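PDB 6ATY: venom protein 51.1 from Lychas mucronatus, which probably acts as a secreted, disulfide-rich scorpion neurotoxin, lowering the action potential of myelinated nerves. Local coordinates for residues Q19-R23 with K24-G28. Residues are numbered along the deposited sequence; the frame is centred on the assembly and turned at random.
Sequences QCRIR and KYFTG
Arg21 sets off with CG opposite its own carbonyl carbon (chi1 -69°) and then runs extended to NE, while Phe26 holds CG anti to its backbone N (chi1 179°); the two side chains thereby run alongside each other in the same direction. They bridge the turn by which helix 16-22 passes into strand 27-31 of this cysteine-stabilised alpha/beta (CS-alpha/beta) scorpion toxin fold. A Schellman motif ends the helix: Tyr25 N donates to Cys20 O at 2.9 Å, Lys24 N donates to Arg21 O, and Lys24 takes the positive phi of the C-prime position. Arg21 NE gives a nearly straight bond to Phe26 O (2.7 Å, 170° at the hydrogen), which lies in the guanidinium plane; NH2 adds a weak second one. The same NH2 sits over one face of the Phe26 ring, displaced toward its rim, in an off-centre cation-pi contact with the planes inclined to each other. A water donates to both Arg21 O and Tyr25 O, spanning the turn. Just past the helix end, Arg23 NH1 reaches back to Gln19, bonding both its backbone O and OE1. The Tyr25 ring packs against Ile3 and Cys37, with Cys20 O at its edge. A classic beta bulge sets Phe26 and Thr27 opposite Ser38 of strand 34-38. Between helix and sheet, the sulfur of the Cys20-Cys37 disulfide rests against the strand backbone, Cys20 SG lying 3.5 Å from Gly28 CA.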
loop_
_atom_site.group_PDB
_atom_site.type_symbol
_atom_site.label_atom_id
_atom_site.label_comp_id
_atom_site.label_asym_id
_atom_site.label_seq_id
_atom_site.Cartn_x
_atom_site.Cartn_y
_atom_site.Cartn_z
ATOM N N GLN A 19 -5.345 -2.654 0.806
ATOM C CA GLN A 19 -5.761 -1.391 0.193
ATOM C C GLN A 19 -5.466 -1.410 -1.289
ATOM O O GLN A 19 -6.235 -0.911 -2.066
ATOM C CB GLN A 19 -5.079 -0.194 0.838
ATOM C CG GLN A 19 -5.491 0.039 2.274
ATOM C CD GLN A 19 -6.901 0.596 2.412
ATOM O OE1 GLN A 19 -7.526 1.063 1.458
ATOM N NE2 GLN A 19 -7.396 0.568 3.622
ATOM N N CYS A 20 -4.320 -1.959 -1.663
ATOM C CA CYS A 20 -3.924 -2.076 -3.071
ATOM C C CYS A 20 -4.789 -3.105 -3.821
ATOM O O CYS A 20 -5.176 -2.856 -4.959
ATOM C CB CYS A 20 -2.446 -2.440 -3.158
ATOM S SG CYS A 20 -1.406 -1.119 -2.484
ATOM N N ARG A 21 -5.083 -4.243 -3.184
ATOM C CA ARG A 21 -5.804 -5.326 -3.842
ATOM C C ARG A 21 -7.241 -4.935 -4.131
ATOM O O ARG A 21 -7.724 -5.260 -5.204
ATOM C CB ARG A 21 -5.723 -6.643 -3.076
ATOM C CG ARG A 21 -4.328 -7.245 -3.088
ATOM C CD ARG A 21 -4.280 -8.609 -2.476
ATOM N NE ARG A 21 -3.021 -9.241 -2.851
ATOM C CZ ARG A 21 -2.634 -10.458 -2.465
ATOM N NH1 ARG A 21 -3.384 -11.181 -1.673
ATOM N NH2 ARG A 21 -1.450 -10.942 -2.867
ATOM N N ILE A 22 -7.889 -4.188 -3.251
ATOM C CA ILE A 22 -9.319 -3.741 -3.551
ATOM C C ILE A 22 -9.334 -2.698 -4.672
ATOM O O ILE A 22 -10.327 -2.583 -5.403
ATOM C CB ILE A 22 -10.113 -3.262 -2.318
ATOM C CG1 ILE A 22 -9.547 -1.982 -1.710
ATOM C CG2 ILE A 22 -10.243 -4.381 -1.292
ATOM C CD1 ILE A 22 -10.467 -1.341 -0.684
ATOM N N ARG A 23 -8.172 -2.051 -4.900
ATOM C CA ARG A 23 -7.961 -1.126 -6.031
ATOM C C ARG A 23 -7.376 -1.819 -7.250
ATOM O O ARG A 23 -6.918 -1.164 -8.216
ATOM C CB ARG A 23 -7.062 0.026 -5.586
ATOM C CG ARG A 23 -7.742 0.925 -4.592
ATOM C CD ARG A 23 -6.731 1.889 -4.040
ATOM N NE ARG A 23 -7.319 2.934 -3.223
ATOM C CZ ARG A 23 -7.631 2.836 -1.928
ATOM N NH1 ARG A 23 -7.497 1.681 -1.230
ATOM N NH2 ARG A 23 -8.107 3.923 -1.325
ATOM N N LYS A 24 -7.391 -3.152 -7.228
ATOM C CA LYS A 24 -7.004 -3.997 -8.336
ATOM C C LYS A 24 -5.520 -4.030 -8.632
ATOM O O LYS A 24 -5.147 -4.284 -9.767
ATOM C CB LYS A 24 -7.840 -3.677 -9.630
ATOM C CG LYS A 24 -9.353 -3.730 -9.405
ATOM C CD LYS A 24 -10.159 -3.551 -10.676
ATOM C CE LYS A 24 -11.642 -3.795 -10.431
ATOM N NZ LYS A 24 -12.300 -4.093 -11.735
ATOM N N TYR A 25 -4.654 -3.780 -7.633
ATOM C CA TYR A 25 -3.247 -4.118 -7.736
ATOM C C TYR A 25 -3.021 -5.456 -7.056
ATOM O O TYR A 25 -3.890 -5.941 -6.321
ATOM C CB TYR A 25 -2.359 -3.020 -7.129
ATOM C CG TYR A 25 -2.542 -1.710 -7.848
ATOM C CD1 TYR A 25 -3.545 -0.835 -7.445
ATOM C CD2 TYR A 25 -1.755 -1.362 -8.942
ATOM C CE1 TYR A 25 -3.771 0.350 -8.104
ATOM C CE2 TYR A 25 -1.976 -0.163 -9.627
ATOM C CZ TYR A 25 -3.012 0.675 -9.198
ATOM O OH TYR A 25 -3.278 1.893 -9.784
ATOM N N PHE A 26 -1.895 -6.095 -7.318
ATOM C CA PHE A 26 -1.635 -7.397 -6.725
ATOM C C PHE A 26 -1.014 -7.252 -5.357
ATOM O O PHE A 26 -1.226 -8.094 -4.488
ATOM C CB PHE A 26 -0.675 -8.231 -7.572
ATOM C CG PHE A 26 -0.383 -9.562 -6.979
ATOM C CD1 PHE A 26 -1.408 -10.483 -6.808
ATOM C CD2 PHE A 26 0.878 -9.866 -6.501
ATOM C CE1 PHE A 26 -1.148 -11.721 -6.230
ATOM C CE2 PHE A 26 1.138 -11.099 -5.942
ATOM C CZ PHE A 26 0.113 -12.015 -5.794
ATOM N N THR A 27 -0.116 -6.283 -5.200
ATOM C CA THR A 27 0.478 -6.124 -3.907
ATOM C C THR A 27 0.800 -4.712 -3.541
ATOM O O THR A 27 0.611 -3.802 -4.337
ATOM C CB THR A 27 1.659 -7.074 -3.683
ATOM O OG1 THR A 27 1.842 -7.268 -2.251
ATOM C CG2 THR A 27 2.929 -6.570 -4.433
ATOM N N GLY A 28 1.147 -4.531 -2.279
ATOM C CA GLY A 28 1.388 -3.180 -1.745
ATOM C C GLY A 28 2.208 -3.249 -0.478
ATOM O O GLY A 28 2.314 -4.318 0.117
HETATM O O HOH W 1 -6.365 -7.171 -6.855
#